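Local coordinates for uric acid degradation bifunctional protein PucL (PDB 6A4M) that oxidises uric acid as a urate oxidase and probably also carries a decarboxylase activity for a later step of urate degradation, at residues T13-L18 against A77-T82; I200-E205 against P256-V261. One frame throughout, in Å; residues are numbered along the deposited sequence.

The two contacts join different parts of the chain around one large antiparallel sheet. In contact 1, the loop leaving strand 3-13 meets the turn that follows helix 64-78. In contact 2, strands 194-204 and 258-267, themselves neighbours in that sheet, pair next to helices 221-233 and 240-254. Their centres lie 24 Å apart and their nearest atoms about 9 Å apart, so neither touches the other; along the chain, contact 1 closes before contact 2 opens. Contact 1 is the more peripheral, its centre 18 Å from that of the chain against 13 Å for contact 2. Loop residue Ala212, which follows strand 194-204 in the chain, packs on Leu18 and Thr82 of contact 1.

Contact 1 of 2, residues T13-L18 against A77-T82; sequences TYLKPL and ASYEGT
Lys16 lies across the turn made by Glu80, Gly81 and Thr82, and its side chain can be traced along it. CB faces the carbonyl of Gly81, 3.8 Å from its O. With CG anti to the backbone N (chi1 -165°), the extended chain then crosses Thr82, CG passing the methyl CG2. CD settles 3.6 Å from Glu80 O and 3.9 Å from Thr82 CG2, and from there CE and NZ lead away from the turn, so the aliphatic part of the lysine does the packing and its ammonium end does not.

The same Thr82 methyl is held against the backbone of the opposing loop, with Pro17 O 3.2 Å from CG2 and Lys16 O close by. At right angles to the threonine lies Leu18, whose CD1 reaches OG1 of Thr82 at 3.6 Å. These contacts set the loop that joins the paired antiparallel strands 3-13 and 36-45 of this urate oxidase against the connection between helices 64-78 and 84-98. Asn34, from the same loop as Lys16, ties the two sides together: its ND2 donates hydrogen bonds to both Lys16 O and Thr82 O.

Leu15 fills the other end of the contact. Its branch point CG sits 3.6 Å from Gly81 O, while CD1 meets the Tyr79 ring obliquely, 3.9 Å from CD2. Tyr79 is the first residue to leave helical geometry after helix 64-78, and one face of its ring is covered by the Gly81 N, 3.5 Å above the ring centre.

Contact 2 of 2, residues I200-E205 against P256-V261; sequences ISWQYE and PQLTDV
Backbone hydrogen bonds join Gln203 and Glu205 to the neighbouring segment 256-261, which turns a corner at Thr259. Thr259 N donates to Gln203 O at 3.0 Å, and Glu205 N donates to Gln257 O at 2.9 Å in a nearly straight bond. The bond from Gln203 N to Asp260 O is longer, at 3.3 Å. Tyr204 and Leu258 form an antiparallel non-hydrogen-bonded pair between the Gln203 O and Glu205 N bonds; Trp202 and Val261 form another beyond the Gln203 N bond. CA-H...O contacts add to these, among them Leu258 CA to Gln203 O.

The apolar contacts centre on Leu258, whose CD2 serves two aromatic rings. It stands over the face of the Tyr204 ring as a CH-pi contact, 4.1 Å from the centroid and 11° off the normal, and it also reaches CD1 of Trp202 at 3.6 Å, obliquely to the indole. Tyr204 in turn sets CE1 in plane at the edge of that indole, and its OH is hydrogen-bonded to Val219 N. Further along, Ile200 CG2 packs on Val261 CG1 at 3.6 Å. Strands 194-204 and 258-267 are joined through helices 221-233 and 240-254, the beta-beta-alpha-alpha-beta-beta order of the T-fold (tunnelling fold) to which uricases belong; Trp202 packs on the first of these helices, Val261 and Leu258 on the second.

The polar side-chain contact lies away from those helices, where Gln203 and Asp260 come together. Asp260 CG, placed between the backbone N and carbonyl carbon (chi1 48°), carries OD1 to within 3.6 Å of Gln203 CB, and the amide and carboxylate planes are 42° apart. An alanine in place of Gln203 would probably leave the Asp260 carboxylate without its amide neighbour and freer to turn.

Contact 1 of 2, residues T13-L18 against A77-T82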
ATOM      1  N   THR A  13      -8.909  11.464  13.129  1.00 30.87           N
ATOM      2  CA  THR A  13      -9.296  12.666  12.391  1.00 31.58           C
ATOM      3  C   THR A  13      -8.192  13.722  12.485  1.00 32.05           C
ATOM      4  O   THR A  13      -7.467  13.793  13.479  1.00 31.87           O
ATOM      5  CB  THR A  13     -10.624  13.270  12.899  1.00 31.86           C
ATOM      6  OG1 THR A  13     -10.574  13.437  14.322  1.00 31.64           O
ATOM      7  CG2 THR A  13     -11.800  12.373  12.530  1.00 31.80           C
ATOM      8  N   TYR A  14      -8.077  14.528  11.432  1.00 33.10           N
ATOM      9  CA  TYR A  14      -7.136  15.656  11.353  1.00 33.80           C
ATOM     10  C   TYR A  14      -5.694  15.329  11.744  1.00 33.65           C
ATOM     11  O   TYR A  14      -5.080  16.021  12.559  1.00 34.49           O
ATOM     12  CB  TYR A  14      -7.684  16.847  12.149  1.00 34.07           C
ATOM     13  CG  TYR A  14      -9.038  17.263  11.642  1.00 34.56           C
ATOM     14  CD1 TYR A  14      -9.166  17.896  10.409  1.00 34.79           C
ATOM     15  CD2 TYR A  14     -10.198  16.989  12.370  1.00 34.98           C
ATOM     16  CE1 TYR A  14     -10.409  18.262   9.918  1.00 35.64           C
ATOM     17  CE2 TYR A  14     -11.446  17.353  11.888  1.00 35.54           C
ATOM     18  CZ  TYR A  14     -11.546  17.988  10.661  1.00 36.07           C
ATOM     19  OH  TYR A  14     -12.778  18.354  10.167  1.00 37.82           O
ATOM     20  N   LEU A  15      -5.166  14.265  11.145  1.00 33.54           N
ATOM     21  CA  LEU A  15      -3.732  13.968  11.195  1.00 34.11           C
ATOM     22  C   LEU A  15      -3.006  15.023  10.352  1.00 34.58           C
ATOM     23  O   LEU A  15      -3.610  15.634   9.461  1.00 33.42           O
ATOM     24  CB  LEU A  15      -3.464  12.554  10.659  1.00 33.94           C
ATOM     25  CG  LEU A  15      -2.060  11.950  10.778  1.00 33.96           C
ATOM     26  CD1 LEU A  15      -1.801  11.470  12.197  1.00 34.36           C
ATOM     27  CD2 LEU A  15      -1.878  10.805   9.799  1.00 34.06           C
ATOM     28  N   LYS A  16      -1.728  15.253  10.645  1.00 35.83           N
ATOM     29  CA  LYS A  16      -0.943  16.243   9.906  1.00 37.59           C
ATOM     30  C   LYS A  16      -0.958  15.914   8.407  1.00 38.21           C
ATOM     31  O   LYS A  16      -0.654  14.780   8.039  1.00 39.86           O
ATOM     32  CB  LYS A  16       0.499  16.294  10.412  1.00 39.35           C
ATOM     33  CG  LYS A  16       1.260  17.530   9.958  1.00 40.97           C
ATOM     34  CD  LYS A  16       2.761  17.363  10.117  1.00 42.74           C
ATOM     35  CE  LYS A  16       3.499  18.641   9.738  1.00 44.61           C
ATOM     36  NZ  LYS A  16       4.879  18.375   9.243  1.00 45.84           N
ATOM     37  N   PRO A  17      -1.338  16.885   7.544  1.00 38.45           N
ATOM     38  CA  PRO A  17      -1.382  16.599   6.102  1.00 38.72           C
ATOM     39  C   PRO A  17      -0.023  16.241   5.497  1.00 39.52           C
ATOM     40  O   PRO A  17       0.987  16.826   5.880  1.00 40.93           O
ATOM     41  CB  PRO A  17      -1.892  17.913   5.489  1.00 38.55           C
ATOM     42  CG  PRO A  17      -2.568  18.635   6.595  1.00 38.26           C
ATOM     43  CD  PRO A  17      -1.864  18.231   7.853  1.00 38.38           C
ATOM     44  N   LEU A  18      -0.010  15.284   4.572  1.00 40.23           N
ATOM     45  CA  LEU A  18       1.188  14.979   3.785  1.00 40.95           C
ATOM     46  C   LEU A  18       1.250  15.966   2.621  1.00 42.75           C
ATOM     47  O   LEU A  18       0.425  15.901   1.702  1.00 42.50           O
ATOM     48  CB  LEU A  18       1.156  13.532   3.273  1.00 40.58           C
ATOM     49  CG  LEU A  18       2.290  13.042   2.361  1.00 39.75           C
ATOM     50  CD1 LEU A  18       3.658  13.259   2.983  1.00 39.71           C
ATOM     51  CD2 LEU A  18       2.086  11.572   2.032  1.00 39.65           C
ATOM     52  N   ALA A  77      -3.000   9.103  18.716  1.00 31.18           N
ATOM     53  CA  ALA A  77      -3.382  10.458  19.136  1.00 31.51           C
ATOM     54  C   ALA A  77      -2.183  11.408  19.280  1.00 32.06           C
ATOM     55  O   ALA A  77      -2.252  12.554  18.838  1.00 32.43           O
ATOM     56  CB  ALA A  77      -4.185  10.419  20.434  1.00 31.07           C
ATOM     57  N   SER A  78      -1.095  10.936  19.890  1.00 32.12           N
ATOM     58  CA  SER A  78       0.092  11.777  20.110  1.00 32.50           C
ATOM     59  C   SER A  78       1.035  11.869  18.900  1.00 32.81           C
ATOM     60  O   SER A  78       1.893  12.752  18.861  1.00 33.75           O
ATOM     61  CB  SER A  78       0.867  11.303  21.345  1.00 32.26           C
ATOM     62  OG  SER A  78       1.325   9.976  21.187  1.00 32.93           O
ATOM     63  N   TYR A  79       0.878  10.966  17.929  1.00 32.82           N
ATOM     64  CA  TYR A  79       1.734  10.923  16.728  1.00 32.29           C
ATOM     65  C   TYR A  79       1.559  12.169  15.856  1.00 32.42           C
ATOM     66  O   TYR A  79       0.444  12.478  15.443  1.00 32.72           O
ATOM     67  CB  TYR A  79       1.416   9.665  15.912  1.00 31.36           C
ATOM     68  CG  TYR A  79       2.109   9.565  14.573  1.00 31.25           C
ATOM     69  CD1 TYR A  79       3.499   9.484  14.490  1.00 30.88           C
ATOM     70  CD2 TYR A  79       1.373   9.512  13.384  1.00 31.14           C
ATOM     71  CE1 TYR A  79       4.139   9.375  13.264  1.00 30.75           C
ATOM     72  CE2 TYR A  79       2.005   9.404  12.152  1.00 31.09           C
ATOM     73  CZ  TYR A  79       3.386   9.331  12.099  1.00 30.65           C
ATOM     74  OH  TYR A  79       4.016   9.229  10.885  1.00 30.53           O
ATOM     75  N   GLU A  80       2.664  12.862  15.578  1.00 33.09           N
ATOM     76  CA  GLU A  80       2.647  14.141  14.850  1.00 33.86           C
ATOM     77  C   GLU A  80       3.191  14.069  13.415  1.00 33.54           C
ATOM     78  O   GLU A  80       3.475  15.108  12.815  1.00 32.81           O
ATOM     79  CB  GLU A  80       3.422  15.201  15.643  1.00 34.96           C
ATOM     80  CG  GLU A  80       2.972  15.321  17.091  1.00 35.64           C
ATOM     81  CD  GLU A  80       3.477  16.564  17.798  1.00 36.25           C
ATOM     82  OE1 GLU A  80       3.905  17.531  17.133  1.00 36.81           O
ATOM     83  OE2 GLU A  80       3.426  16.577  19.045  1.00 37.07           O
ATOM     84  N   GLY A  81       3.318  12.856  12.869  1.00 33.43           N
ATOM     85  CA  GLY A  81       3.766  12.647  11.489  1.00 33.12           C
ATOM     86  C   GLY A  81       2.604  12.516  10.516  1.00 33.49           C
ATOM     87  O   GLY A  81       1.439  12.677  10.897  1.00 33.20           O
ATOM     88  N   THR A  82       2.935  12.212   9.259  1.00 33.44           N
ATOM     89  CA  THR A  82       1.975  12.227   8.145  1.00 33.03           C
ATOM     90  C   THR A  82       1.619  10.846   7.569  1.00 32.32           C
ATOM     91  O   THR A  82       0.705  10.752   6.749  1.00 32.44           O
ATOM     92  CB  THR A  82       2.506  13.102   6.983  1.00 33.21           C
ATOM     93  OG1 THR A  82       3.780  12.611   6.542  1.00 33.17           O
ATOM     94  CG2 THR A  82       2.662  14.547   7.421  1.00 33.04           C
TER

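Contact 2 of 2, residues I200-E205 against P256-V261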
ATOM      1  N   ILE A 200       1.814  -5.380  -4.628  1.00 31.30           N
ATOM      2  CA  ILE A 200       3.134  -4.825  -4.962  1.00 31.13           C
ATOM      3  C   ILE A 200       3.762  -4.244  -3.695  1.00 31.56           C
ATOM      4  O   ILE A 200       3.139  -3.422  -3.026  1.00 31.83           O
ATOM      5  CB  ILE A 200       3.051  -3.718  -6.044  1.00 30.73           C
ATOM      6  CG1 ILE A 200       2.212  -4.179  -7.245  1.00 30.43           C
ATOM      7  CG2 ILE A 200       4.451  -3.317  -6.507  1.00 30.69           C
ATOM      8  CD1 ILE A 200       1.910  -3.086  -8.244  1.00 30.34           C
ATOM      9  N   SER A 201       4.987  -4.678  -3.389  1.00 31.93           N
ATOM     10  CA  SER A 201       5.752  -4.234  -2.221  1.00 32.60           C
ATOM     11  C   SER A 201       6.992  -3.472  -2.660  1.00 32.86           C
ATOM     12  O   SER A 201       7.422  -3.600  -3.801  1.00 32.56           O
ATOM     13  CB  SER A 201       6.211  -5.434  -1.388  1.00 32.71           C
ATOM     14  OG  SER A 201       5.113  -6.170  -0.890  1.00 34.24           O
ATOM     15  N   TRP A 202       7.564  -2.695  -1.744  1.00 33.21           N
ATOM     16  CA  TRP A 202       8.831  -2.003  -1.991  1.00 34.07           C
ATOM     17  C   TRP A 202       9.610  -1.743  -0.698  1.00 35.18           C
ATOM     18  O   TRP A 202       9.024  -1.469   0.356  1.00 34.55           O
ATOM     19  CB  TRP A 202       8.598  -0.690  -2.749  1.00 33.62           C
ATOM     20  CG  TRP A 202       7.664   0.263  -2.076  1.00 33.56           C
ATOM     21  CD1 TRP A 202       7.995   1.253  -1.194  1.00 33.98           C
ATOM     22  CD2 TRP A 202       6.241   0.329  -2.235  1.00 33.87           C
ATOM     23  NE1 TRP A 202       6.868   1.929  -0.790  1.00 33.87           N
ATOM     24  CE2 TRP A 202       5.777   1.385  -1.413  1.00 33.77           C
ATOM     25  CE3 TRP A 202       5.310  -0.400  -2.990  1.00 33.63           C
ATOM     26  CZ2 TRP A 202       4.423   1.728  -1.326  1.00 33.83           C
ATOM     27  CZ3 TRP A 202       3.961  -0.057  -2.903  1.00 33.43           C
ATOM     28  CH2 TRP A 202       3.533   0.999  -2.076  1.00 33.75           C
ATOM     29  N   GLN A 203      10.934  -1.843  -0.798  1.00 36.40           N
ATOM     30  CA  GLN A 203      11.842  -1.588   0.316  1.00 37.98           C
ATOM     31  C   GLN A 203      12.723  -0.392  -0.018  1.00 38.25           C
ATOM     32  O   GLN A 203      13.227  -0.280  -1.139  1.00 39.09           O
ATOM     33  CB  GLN A 203      12.708  -2.819   0.596  1.00 38.43           C
ATOM     34  CG  GLN A 203      11.923  -4.007   1.124  1.00 39.43           C
ATOM     35  CD  GLN A 203      12.807  -5.196   1.455  1.00 40.15           C
ATOM     36  OE1 GLN A 203      13.521  -5.708   0.596  1.00 40.83           O
ATOM     37  NE2 GLN A 203      12.754  -5.648   2.704  1.00 40.49           N
ATOM     38  N   TYR A 204      12.896   0.498   0.956  1.00 38.66           N
ATOM     39  CA  TYR A 204      13.743   1.677   0.795  1.00 38.73           C
ATOM     40  C   TYR A 204      15.198   1.319   1.091  1.00 40.07           C
ATOM     41  O   TYR A 204      15.474   0.499   1.965  1.00 38.52           O
ATOM     42  CB  TYR A 204      13.319   2.787   1.753  1.00 37.79           C
ATOM     43  CG  TYR A 204      11.977   3.418   1.471  1.00 37.15           C
ATOM     44  CD1 TYR A 204      10.793   2.812   1.894  1.00 37.32           C
ATOM     45  CD2 TYR A 204      11.888   4.645   0.815  1.00 36.95           C
ATOM     46  CE1 TYR A 204       9.559   3.405   1.656  1.00 37.23           C
ATOM     47  CE2 TYR A 204      10.661   5.243   0.572  1.00 36.90           C
ATOM     48  CZ  TYR A 204       9.501   4.620   0.992  1.00 37.03           C
ATOM     49  OH  TYR A 204       8.286   5.217   0.757  1.00 37.35           O
ATOM     50  N   GLU A 205      16.117   1.946   0.359  1.00 43.46           N
ATOM     51  CA  GLU A 205      17.546   1.880   0.680  1.00 45.99           C
ATOM     52  C   GLU A 205      17.779   2.545   2.038  1.00 45.74           C
ATOM     53  O   GLU A 205      18.442   1.985   2.909  1.00 44.62           O
ATOM     54  CB  GLU A 205      18.380   2.583  -0.400  1.00 47.76           C
ATOM     55  CG  GLU A 205      19.878   2.294  -0.334  1.00 49.05           C
ATOM     56  CD  GLU A 205      20.725   3.308  -1.091  1.00 50.50           C
ATOM     57  OE1 GLU A 205      20.201   4.003  -1.990  1.00 51.49           O
ATOM     58  OE2 GLU A 205      21.931   3.412  -0.784  1.00 52.55           O
ATOM     59  N   PRO A 256      14.487   6.238  -7.300  1.00 44.78           N
ATOM     60  CA  PRO A 256      15.836   5.705  -6.996  1.00 44.58           C
ATOM     61  C   PRO A 256      16.118   5.407  -5.504  1.00 43.80           C
ATOM     62  O   PRO A 256      17.057   4.671  -5.199  1.00 42.50           O
ATOM     63  CB  PRO A 256      16.784   6.785  -7.545  1.00 44.69           C
ATOM     64  CG  PRO A 256      15.958   8.015  -7.681  1.00 44.86           C
ATOM     65  CD  PRO A 256      14.556   7.562  -7.950  1.00 44.89           C
ATOM     66  N   GLN A 257      15.319   5.987  -4.606  1.00 44.28           N
ATOM     67  CA  GLN A 257      15.270   5.602  -3.172  1.00 44.50           C
ATOM     68  C   GLN A 257      15.137   4.090  -2.929  1.00 43.79           C
ATOM     69  O   GLN A 257      15.704   3.564  -1.968  1.00 43.85           O
ATOM     70  CB  GLN A 257      14.079   6.254  -2.439  1.00 45.55           C
ATOM     71  CG  GLN A 257      13.846   7.747  -2.637  1.00 46.28           C
ATOM     72  CD  GLN A 257      12.623   8.052  -3.492  1.00 45.63           C
ATOM     73  OE1 GLN A 257      11.626   8.583  -3.002  1.00 45.49           O
ATOM     74  NE2 GLN A 257      12.693   7.714  -4.767  1.00 44.95           N
ATOM     75  N   LEU A 258      14.363   3.411  -3.779  1.00 42.84           N
ATOM     76  CA  LEU A 258      14.010   2.005  -3.568  1.00 42.34           C
ATOM     77  C   LEU A 258      15.121   1.051  -4.002  1.00 42.13           C
ATOM     78  O   LEU A 258      15.797   1.281  -5.006  1.00 42.04           O
ATOM     79  CB  LEU A 258      12.711   1.662  -4.309  1.00 41.41           C
ATOM     80  CG  LEU A 258      11.493   2.535  -3.977  1.00 41.35           C
ATOM     81  CD1 LEU A 258      10.307   2.160  -4.851  1.00 41.15           C
ATOM     82  CD2 LEU A 258      11.133   2.436  -2.501  1.00 41.19           C
ATOM     83  N   THR A 259      15.295  -0.022  -3.231  1.00 42.56           N
ATOM     84  CA  THR A 259      16.259  -1.080  -3.534  1.00 43.10           C
ATOM     85  C   THR A 259      15.641  -2.150  -4.438  1.00 42.29           C
ATOM     86  O   THR A 259      16.277  -2.609  -5.386  1.00 43.36           O
ATOM     87  CB  THR A 259      16.760  -1.747  -2.239  1.00 44.22           C
ATOM     88  OG1 THR A 259      17.328  -0.750  -1.381  1.00 45.77           O
ATOM     89  CG2 THR A 259      17.813  -2.820  -2.536  1.00 45.49           C
ATOM     90  N   ASP A 260      14.414  -2.554  -4.122  1.00 41.37           N
ATOM     91  CA  ASP A 260      13.716  -3.597  -4.876  1.00 40.61           C
ATOM     92  C   ASP A 260      12.199  -3.468  -4.752  1.00 39.60           C
ATOM     93  O   ASP A 260      11.695  -2.843  -3.815  1.00 38.87           O
ATOM     94  CB  ASP A 260      14.173  -4.989  -4.419  1.00 40.75           C
ATOM     95  CG  ASP A 260      14.186  -5.138  -2.905  1.00 41.40           C
ATOM     96  OD1 ASP A 260      13.109  -5.033  -2.277  1.00 41.91           O
ATOM     97  OD2 ASP A 260      15.278  -5.362  -2.342  1.00 42.02           O
ATOM     98  N   VAL A 261      11.497  -4.068  -5.715  1.00 38.22           N
ATOM     99  CA  VAL A 261      10.034  -4.077  -5.767  1.00 37.31           C
ATOM    100  C   VAL A 261       9.576  -5.523  -5.954  1.00 36.70           C
ATOM    101  O   VAL A 261       9.965  -6.164  -6.930  1.00 36.18           O
ATOM    102  CB  VAL A 261       9.509  -3.214  -6.937  1.00 37.28           C
ATOM    103  CG1 VAL A 261       7.997  -3.020  -6.847  1.00 37.23           C
ATOM    104  CG2 VAL A 261      10.206  -1.858  -6.960  1.00 37.51           C
TER